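Local coordinates for protein heavy metal cation tricomponent efflux pump ZneA(CzcA-like) (Cupriavidus metallidurans, PDB 4K0J) that acts as an inner-membrane heavy-metal efflux pump of the RND superfamily, a Zn(II)/proton antiporter that works as part of a tricomponent export system, at residues G272-P277 / R578-M582; V403-I408 / S428-V432; L538-I542 / L899-H903. All coordinates share one frame; numbering follows the deposited sequence.

Interaction 1: residues G272-P277 / R578-M582; sequences GMDRNP and RAATM
Gly272 lies against one face of the Arg578 guanidinium, its CA 3.8 Å from NH1, at the end of edge strand 269-272. That strand is a fifth member added beside strand 587-595 to an antiparallel sheet. The other four strands, with helices 567-581 and 627-638, follow the beta-alpha-beta-beta-alpha-beta order of a ferredoxin-like fold, as in the porter region of RND pumps. Arg578 is thus on the helix packed against this sheet; its chain runs extended to CD and then bends (chi3 57°), turning a guanidinium face to Gly272 and Met273 N.

CB of Met273 points away from the second segment, and the backbone makes the contact. Its N lies 3.5 Å above the guanidinium plane, and its O takes a weak hydrogen bond from Arg578 NE; the N-H...O angle is only 116°, and the modelled separation is too short to trust at this resolution.

Asp274 touches Met582 through its CB, 3.9 Å from Met582 CE, the two side chains crossing at about a right angle. Its carboxylate turns instead to His589 ND1 and the backbone N of Val590.

Arg275 N comes near the guanidinium edge, whereas Asn276 O is over the same face as Gly272 CA. Arg578 NH2 has its stronger partner within its own helix, a salt bridge to Asp575 OD1. Pro277 approaches the guanidinium obliquely, its CA 3.9 Å from Arg578 NH2.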
loop_
_atom_site.group_PDB
_atom_site.type_symbol
_atom_site.label_atom_id
_atom_site.label_comp_id
_atom_site.label_asym_id
_atom_site.label_seq_id
_atom_site.Cartn_x
_atom_site.Cartn_y
_atom_site.Cartn_z
ATOM N N GLY C 272 -33.530 -2.712 25.774
ATOM C CA GLY C 272 -34.445 -2.052 26.687
ATOM C C GLY C 272 -33.937 -0.711 27.167
ATOM O O GLY C 272 -32.733 -0.450 27.144
ATOM N N MET C 273 -34.858 0.146 27.601
ATOM C CA MET C 273 -34.486 1.432 28.176
ATOM C C MET C 273 -35.409 1.819 29.332
ATOM O O MET C 273 -36.131 0.972 29.854
ATOM C CB MET C 273 -34.483 2.515 27.107
ATOM C CG MET C 273 -33.367 3.519 27.281
ATOM S SD MET C 273 -33.406 4.814 26.043
ATOM C CE MET C 273 -31.984 5.779 26.550
ATOM N N ASP C 274 -35.367 3.089 29.730
ATOM C CA ASP C 274 -36.182 3.611 30.828
ATOM C C ASP C 274 -37.623 3.128 30.741
ATOM O O ASP C 274 -38.431 3.706 30.014
ATOM C CB ASP C 274 -36.171 5.142 30.811
ATOM C CG ASP C 274 -34.866 5.712 30.293
ATOM O OD1 ASP C 274 -33.792 5.177 30.649
ATOM O OD2 ASP C 274 -34.917 6.690 29.517
ATOM N N ARG C 275 -37.924 2.055 31.469
ATOM C CA ARG C 275 -39.249 1.422 31.461
ATOM C C ARG C 275 -39.656 0.784 30.120
ATOM O O ARG C 275 -40.559 -0.053 30.080
ATOM C CB ARG C 275 -40.339 2.390 31.944
ATOM C CG ARG C 275 -40.256 2.769 33.418
ATOM C CD ARG C 275 -41.399 3.706 33.794
ATOM N NE ARG C 275 -41.390 4.063 35.209
ATOM C CZ ARG C 275 -42.173 4.994 35.746
ATOM N NH1 ARG C 275 -43.024 5.665 34.984
ATOM N NH2 ARG C 275 -42.102 5.258 37.044
ATOM N N ASN C 276 -39.001 1.180 29.032
ATOM C CA ASN C 276 -39.247 0.582 27.722
ATOM C C ASN C 276 -38.476 -0.732 27.565
ATOM O O ASN C 276 -37.241 -0.737 27.545
ATOM C CB ASN C 276 -38.863 1.562 26.605
ATOM C CG ASN C 276 -39.343 1.115 25.231
ATOM O OD1 ASN C 276 -39.638 -0.059 25.003
ATOM N ND2 ASN C 276 -39.417 2.059 24.304
ATOM N N PRO C 277 -39.208 -1.851 27.449
ATOM C CA PRO C 277 -38.586 -3.171 27.336
ATOM C C PRO C 277 -38.183 -3.500 25.905
ATOM O O PRO C 277 -37.238 -4.258 25.702
ATOM C CB PRO C 277 -39.704 -4.125 27.786
ATOM C CG PRO C 277 -40.817 -3.250 28.303
ATOM C CD PRO C 277 -40.665 -1.955 27.583
ATOM N N ARG C 578 -32.707 -3.053 35.047
ATOM C CA ARG C 578 -32.779 -1.672 34.636
ATOM C C ARG C 578 -33.691 -0.861 35.554
ATOM O O ARG C 578 -33.458 0.323 35.779
ATOM C CB ARG C 578 -33.279 -1.630 33.203
ATOM C CG ARG C 578 -33.227 -0.280 32.542
ATOM C CD ARG C 578 -33.642 -0.409 31.095
ATOM N NE ARG C 578 -34.976 -0.997 30.964
ATOM C CZ ARG C 578 -35.207 -2.259 30.609
ATOM N NH1 ARG C 578 -34.191 -3.069 30.343
ATOM N NH2 ARG C 578 -36.452 -2.709 30.520
ATOM N N ALA C 579 -34.723 -1.499 36.093
ATOM C CA ALA C 579 -35.610 -0.819 37.033
ATOM C C ALA C 579 -34.942 -0.615 38.391
ATOM O O ALA C 579 -35.322 0.282 39.145
ATOM C CB ALA C 579 -36.907 -1.583 37.192
ATOM N N ALA C 580 -33.954 -1.451 38.703
ATOM C CA ALA C 580 -33.183 -1.301 39.939
ATOM C C ALA C 580 -32.035 -0.319 39.754
ATOM O O ALA C 580 -31.579 0.298 40.714
ATOM C CB ALA C 580 -32.651 -2.638 40.402
ATOM N N THR C 581 -31.565 -0.185 38.517
ATOM C CA THR C 581 -30.509 0.776 38.212
ATOM C C THR C 581 -31.048 2.204 38.253
ATOM O O THR C 581 -30.343 3.128 38.656
ATOM C CB THR C 581 -29.845 0.478 36.851
ATOM O OG1 THR C 581 -29.334 -0.859 36.860
ATOM C CG2 THR C 581 -28.691 1.426 36.585
ATOM N N MET C 582 -32.310 2.380 37.862
ATOM C CA MET C 582 -32.947 3.695 37.908
ATOM C C MET C 582 -33.293 4.140 39.329
ATOM O O MET C 582 -33.737 5.272 39.539
ATOM C CB MET C 582 -34.206 3.726 37.043
ATOM C CG MET C 582 -33.961 3.404 35.587
ATOM S SD MET C 582 -35.354 3.832 34.529
ATOM C CE MET C 582 -35.244 5.618 34.532
#

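Interaction 2: residues V403-I408 / S428-V432; sequences VVMENI and SVLQV
Asn407 reaches from helix 399-411 to the chain leading into helix 433-447, and its ND2 supplies both polar links of the contact. One goes to the backbone O of Ser428, 3.1 Å from ND2, and is the more bent of the two. The other goes to the side-chain OE1 of Gln431, 3.3 Å from ND2 and straighter, with an N-H...O angle of 154°. Both are weak by their geometry.

CG of Asn407 is anti to the backbone N (chi1 -153°), which carries the amide out from the helix toward the second segment. Gln431 comes back toward it with an extended chain beyond CG, and the two amide planes stand 78° apart. The two amides therefore do not stack; ND2 of Asn407 points at OE1 of Gln431 with the planes steeply inclined.

One acceptor is shared: Ser428 O also receives a weak bond from Gln431 N, 3.4 Å away, so this carbonyl serves its own segment as well as the neighbouring helix. The backbone N of Asn407 is satisfied inside the helix by Val403 O, 2.9 Å distant. The Asn407 side chain also touches Arg957, in a loop outside both segments.

Apolar groups fill the rest. CG1 of Val429 is shared, lying 4.0 Å from Val404 CG1 and also 4.0 Å from Ile408 CD1; Ile408 and Val429 run side by side. Val432 CG1 meets Val404 CG2 at a looser 4.4 Å, while Ile408 CG1 rests on Ser428 CB.

The segments lie at the end of one predicted membrane helix and the start of the next, on either side of the partly unmodelled linker between them, probably on the cytoplasmic side as in RND relatives. ND2 of the buried Asn407 thus has two acceptors but holds each only weakly, and much of the contact is apolar surface.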
loop_
_atom_site.group_PDB
_atom_site.type_symbol
_atom_site.label_atom_id
_atom_site.label_comp_id
_atom_site.label_asym_id
_atom_site.label_seq_id
_atom_site.Cartn_x
_atom_site.Cartn_y
_atom_site.Cartn_z
ATOM N N VAL C 403 15.236 33.063 35.173
ATOM C CA VAL C 403 16.557 33.123 35.788
ATOM C C VAL C 403 17.350 34.300 35.233
ATOM O O VAL C 403 18.108 34.950 35.955
ATOM C CB VAL C 403 17.350 31.828 35.558
ATOM C CG1 VAL C 403 16.805 30.713 36.437
ATOM C CG2 VAL C 403 17.301 31.435 34.095
ATOM N N VAL C 404 17.159 34.565 33.944
ATOM C CA VAL C 404 17.794 35.687 33.272
ATOM C C VAL C 404 17.274 36.994 33.856
ATOM O O VAL C 404 18.047 37.858 34.275
ATOM C CB VAL C 404 17.492 35.660 31.767
ATOM C CG1 VAL C 404 18.248 36.766 31.057
ATOM C CG2 VAL C 404 17.841 34.297 31.183
ATOM N N MET C 405 15.950 37.117 33.885
ATOM C CA MET C 405 15.278 38.280 34.451
ATOM C C MET C 405 15.687 38.521 35.901
ATOM O O MET C 405 15.860 39.666 36.321
ATOM C CB MET C 405 13.762 38.103 34.359
ATOM C CG MET C 405 12.970 39.203 35.031
ATOM S SD MET C 405 13.330 40.824 34.338
ATOM C CE MET C 405 12.735 40.614 32.661
ATOM N N GLU C 406 15.839 37.441 36.663
ATOM C CA GLU C 406 16.275 37.549 38.051
ATOM C C GLU C 406 17.710 38.052 38.091
ATOM O O GLU C 406 18.066 38.871 38.938
ATOM C CB GLU C 406 16.168 36.196 38.765
ATOM C CG GLU C 406 15.994 36.285 40.281
ATOM C CD GLU C 406 17.268 36.678 41.013
ATOM O OE1 GLU C 406 18.370 36.422 40.485
ATOM O OE2 GLU C 406 17.168 37.244 42.123
ATOM N N ASN C 407 18.529 37.566 37.165
ATOM C CA ASN C 407 19.937 37.942 37.120
ATOM C C ASN C 407 20.151 39.363 36.603
ATOM O O ASN C 407 21.240 39.921 36.731
ATOM C CB ASN C 407 20.728 36.946 36.268
ATOM C CG ASN C 407 22.187 36.859 36.676
ATOM O OD1 ASN C 407 22.519 36.942 37.858
ATOM N ND2 ASN C 407 23.065 36.689 35.694
ATOM N N ILE C 408 19.110 39.949 36.020
ATOM C CA ILE C 408 19.202 41.306 35.490
ATOM C C ILE C 408 18.568 42.348 36.416
ATOM O O ILE C 408 19.163 43.389 36.691
ATOM C CB ILE C 408 18.570 41.413 34.083
ATOM C CG1 ILE C 408 19.451 40.707 33.049
ATOM C CG2 ILE C 408 18.367 42.868 33.690
ATOM C CD1 ILE C 408 19.039 40.973 31.619
ATOM N N SER C 428 24.912 40.451 31.289
ATOM C CA SER C 428 24.376 39.711 32.424
ATOM C C SER C 428 23.776 38.377 31.991
ATOM O O SER C 428 23.726 37.428 32.775
ATOM C CB SER C 428 23.321 40.550 33.145
ATOM O OG SER C 428 23.816 41.850 33.418
ATOM N N VAL C 429 23.327 38.308 30.740
ATOM C CA VAL C 429 22.697 37.102 30.215
ATOM C C VAL C 429 23.733 36.032 29.900
ATOM O O VAL C 429 23.390 34.881 29.640
ATOM C CB VAL C 429 21.866 37.388 28.945
ATOM C CG1 VAL C 429 21.158 38.729 29.066
ATOM C CG2 VAL C 429 22.747 37.354 27.703
ATOM N N LEU C 430 25.004 36.422 29.923
ATOM C CA LEU C 430 26.100 35.505 29.636
ATOM C C LEU C 430 26.541 34.754 30.888
ATOM O O LEU C 430 27.109 33.663 30.800
ATOM C CB LEU C 430 27.282 36.265 29.029
ATOM C CG LEU C 430 27.449 36.204 27.507
ATOM C CD1 LEU C 430 26.163 36.575 26.791
ATOM C CD2 LEU C 430 28.587 37.113 27.066
ATOM N N GLN C 431 26.277 35.343 32.052
ATOM C CA GLN C 431 26.659 34.741 33.325
ATOM C C GLN C 431 25.916 33.433 33.564
ATOM O O GLN C 431 26.510 32.426 33.947
ATOM C CB GLN C 431 26.372 35.704 34.481
ATOM C CG GLN C 431 27.087 37.043 34.386
ATOM C CD GLN C 431 26.782 37.948 35.567
ATOM O OE1 GLN C 431 26.193 37.516 36.559
ATOM N NE2 GLN C 431 27.181 39.212 35.465
ATOM N N VAL C 432 24.608 33.458 33.334
ATOM C CA VAL C 432 23.763 32.304 33.601
ATOM C C VAL C 432 23.378 31.610 32.288
ATOM O O VAL C 432 22.469 30.781 32.242
ATOM C CB VAL C 432 22.518 32.726 34.421
ATOM C CG1 VAL C 432 21.499 33.439 33.537
ATOM C CG2 VAL C 432 21.905 31.533 35.145
#

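Interaction 3: residues L538-I542 / L899-H903; sequences LGATI and LVALH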
loop_
_atom_site.group_PDB
_atom_site.type_symbol
_atom_site.label_atom_id
_atom_site.label_comp_id
_atom_site.label_asym_id
_atom_site.label_seq_id
_atom_site.Cartn_x
_atom_site.Cartn_y
_atom_site.Cartn_z
ATOM N N LEU C 538 10.086 3.790 51.125
ATOM C CA LEU C 538 8.811 4.485 51.200
ATOM C C LEU C 538 8.121 4.267 49.863
ATOM O O LEU C 538 6.894 4.162 49.786
ATOM C CB LEU C 538 9.021 5.976 51.464
ATOM C CG LEU C 538 7.773 6.793 51.811
ATOM C CD1 LEU C 538 7.096 6.243 53.057
ATOM C CD2 LEU C 538 8.133 8.256 52.000
ATOM N N GLY C 539 8.933 4.184 48.812
ATOM C CA GLY C 539 8.460 3.798 47.498
ATOM C C GLY C 539 8.534 2.292 47.339
ATOM O O GLY C 539 8.207 1.743 46.287
ATOM N N ALA C 540 8.978 1.622 48.397
ATOM C CA ALA C 540 9.021 0.167 48.423
ATOM C C ALA C 540 7.713 -0.365 48.987
ATOM O O ALA C 540 7.403 -1.550 48.860
ATOM C CB ALA C 540 10.192 -0.312 49.260
ATOM N N THR C 541 6.949 0.526 49.609
ATOM C CA THR C 541 5.674 0.166 50.212
ATOM C C THR C 541 4.506 0.707 49.396
ATOM O O THR C 541 3.355 0.337 49.629
ATOM C CB THR C 541 5.570 0.699 51.649
ATOM O OG1 THR C 541 5.699 2.126 51.640
ATOM C CG2 THR C 541 6.665 0.100 52.520
ATOM N N ILE C 542 4.808 1.583 48.442
ATOM C CA ILE C 542 3.781 2.179 47.592
ATOM C C ILE C 542 3.099 1.122 46.719
ATOM O O ILE C 542 3.733 0.165 46.272
ATOM C CB ILE C 542 4.354 3.321 46.707
ATOM C CG1 ILE C 542 3.231 4.096 46.013
ATOM C CG2 ILE C 542 5.331 2.780 45.676
ATOM C CD1 ILE C 542 2.250 4.737 46.965
ATOM N N LEU C 899 6.896 10.899 46.411
ATOM C CA LEU C 899 6.361 9.673 46.991
ATOM C C LEU C 899 5.548 9.925 48.259
ATOM O O LEU C 899 4.630 9.164 48.567
ATOM C CB LEU C 899 7.482 8.662 47.250
ATOM C CG LEU C 899 8.184 8.125 45.997
ATOM C CD1 LEU C 899 9.305 7.171 46.366
ATOM C CD2 LEU C 899 7.190 7.442 45.074
ATOM N N VAL C 900 5.872 10.988 48.993
ATOM C CA VAL C 900 5.093 11.331 50.180
ATOM C C VAL C 900 3.759 11.951 49.786
ATOM O O VAL C 900 2.796 11.915 50.551
ATOM C CB VAL C 900 5.837 12.293 51.132
ATOM C CG1 VAL C 900 7.168 11.702 51.557
ATOM C CG2 VAL C 900 6.024 13.657 50.490
ATOM N N ALA C 901 3.710 12.516 48.585
ATOM C CA ALA C 901 2.492 13.138 48.086
ATOM C C ALA C 901 1.533 12.082 47.549
ATOM O O ALA C 901 0.317 12.269 47.572
ATOM C CB ALA C 901 2.817 14.167 47.018
ATOM N N LEU C 902 2.085 10.974 47.065
ATOM C CA LEU C 902 1.263 9.863 46.600
ATOM C C LEU C 902 0.515 9.238 47.774
ATOM O O LEU C 902 -0.680 8.961 47.679
ATOM C CB LEU C 902 2.113 8.814 45.875
ATOM C CG LEU C 902 2.703 9.231 44.523
ATOM C CD1 LEU C 902 3.556 8.120 43.931
ATOM C CD2 LEU C 902 1.605 9.637 43.549
ATOM N N HIS C 903 1.220 9.031 48.883
ATOM C CA HIS C 903 0.599 8.515 50.099
ATOM C C HIS C 903 -0.370 9.534 50.700
ATOM O O HIS C 903 -1.309 9.164 51.403
ATOM C CB HIS C 903 1.660 8.146 51.141
ATOM C CG HIS C 903 2.550 7.013 50.734
ATOM N ND1 HIS C 903 3.440 7.105 49.686
ATOM C CD2 HIS C 903 2.696 5.767 51.243
ATOM C CE1 HIS C 903 4.094 5.963 49.564
ATOM N NE2 HIS C 903 3.660 5.133 50.496
#
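His903 meets Ile542 face-on: the CD1 methyl of Ile542 sits 3.8 Å from the imidazole centroid and 29° off the ring normal, a CH-pi contact. CG1 of Ile542 is anti to the backbone N (chi1 -170°), which directs the CD1 arm over the ring, and the same methyl continues to Leu902 CB, 4.2 Å away.

The ring has a tether of its own. ND1 of His903 donates to the backbone O of Leu899 one helical turn earlier, 2.6 Å from it, with an N-H...O angle of 148°. That carbonyl also takes a weak backbone bond from His903 N, so two donors of one residue share it. This side-chain link limits rotation of the imidazole and helps hold its face toward Ile542.

Helix 891-905 and the chain following helix 521-536 both belong to the transmembrane domain of the RND fold. The second leads on toward strand 554-560, so the contact lies at the membrane helix ends where the chain departs for the porter region, presumably on the periplasmic side.

Leu538 ranks between His903 and Ile542 in buried surface and contributes both its side chain and its backbone O. Its CD2 lies 3.6 Å from Val900 CG1, the side chains crossing at a slant. Its backbone O approaches His903 CE1 obliquely, at 3.3 Å, and is gripped from its own segment by Thr541 OG1, 3.0 Å away and well above the carbonyl plane. Thr541 OG1 in turn lies near the plane of the His903 ring, at its edge, 3.8 Å from NE2, while Gly539 CA rests on Leu899 CD1.

The three contacts are spread along the length of the pump protomer and do not touch. Interaction 1, in the porter region, and interaction 2, at the far end of the membrane helices, lie on opposite sides of the chain's centre, with centres 67 Å apart. Interaction 3 is 44 Å from interaction 1 and 37 Å from interaction 2, centre to centre; its nearest atoms are about 24 Å from those of interaction 2. In sequence, both segments of interaction 2 fall between the two halves of interaction 1, whereas interactions 1 and 3 interleave: 538-542 precedes 578-582 and 899-903 follows it. Interaction 2 joins one predicted membrane helix to the start of the next in sequence; the others join distant parts of the sequence.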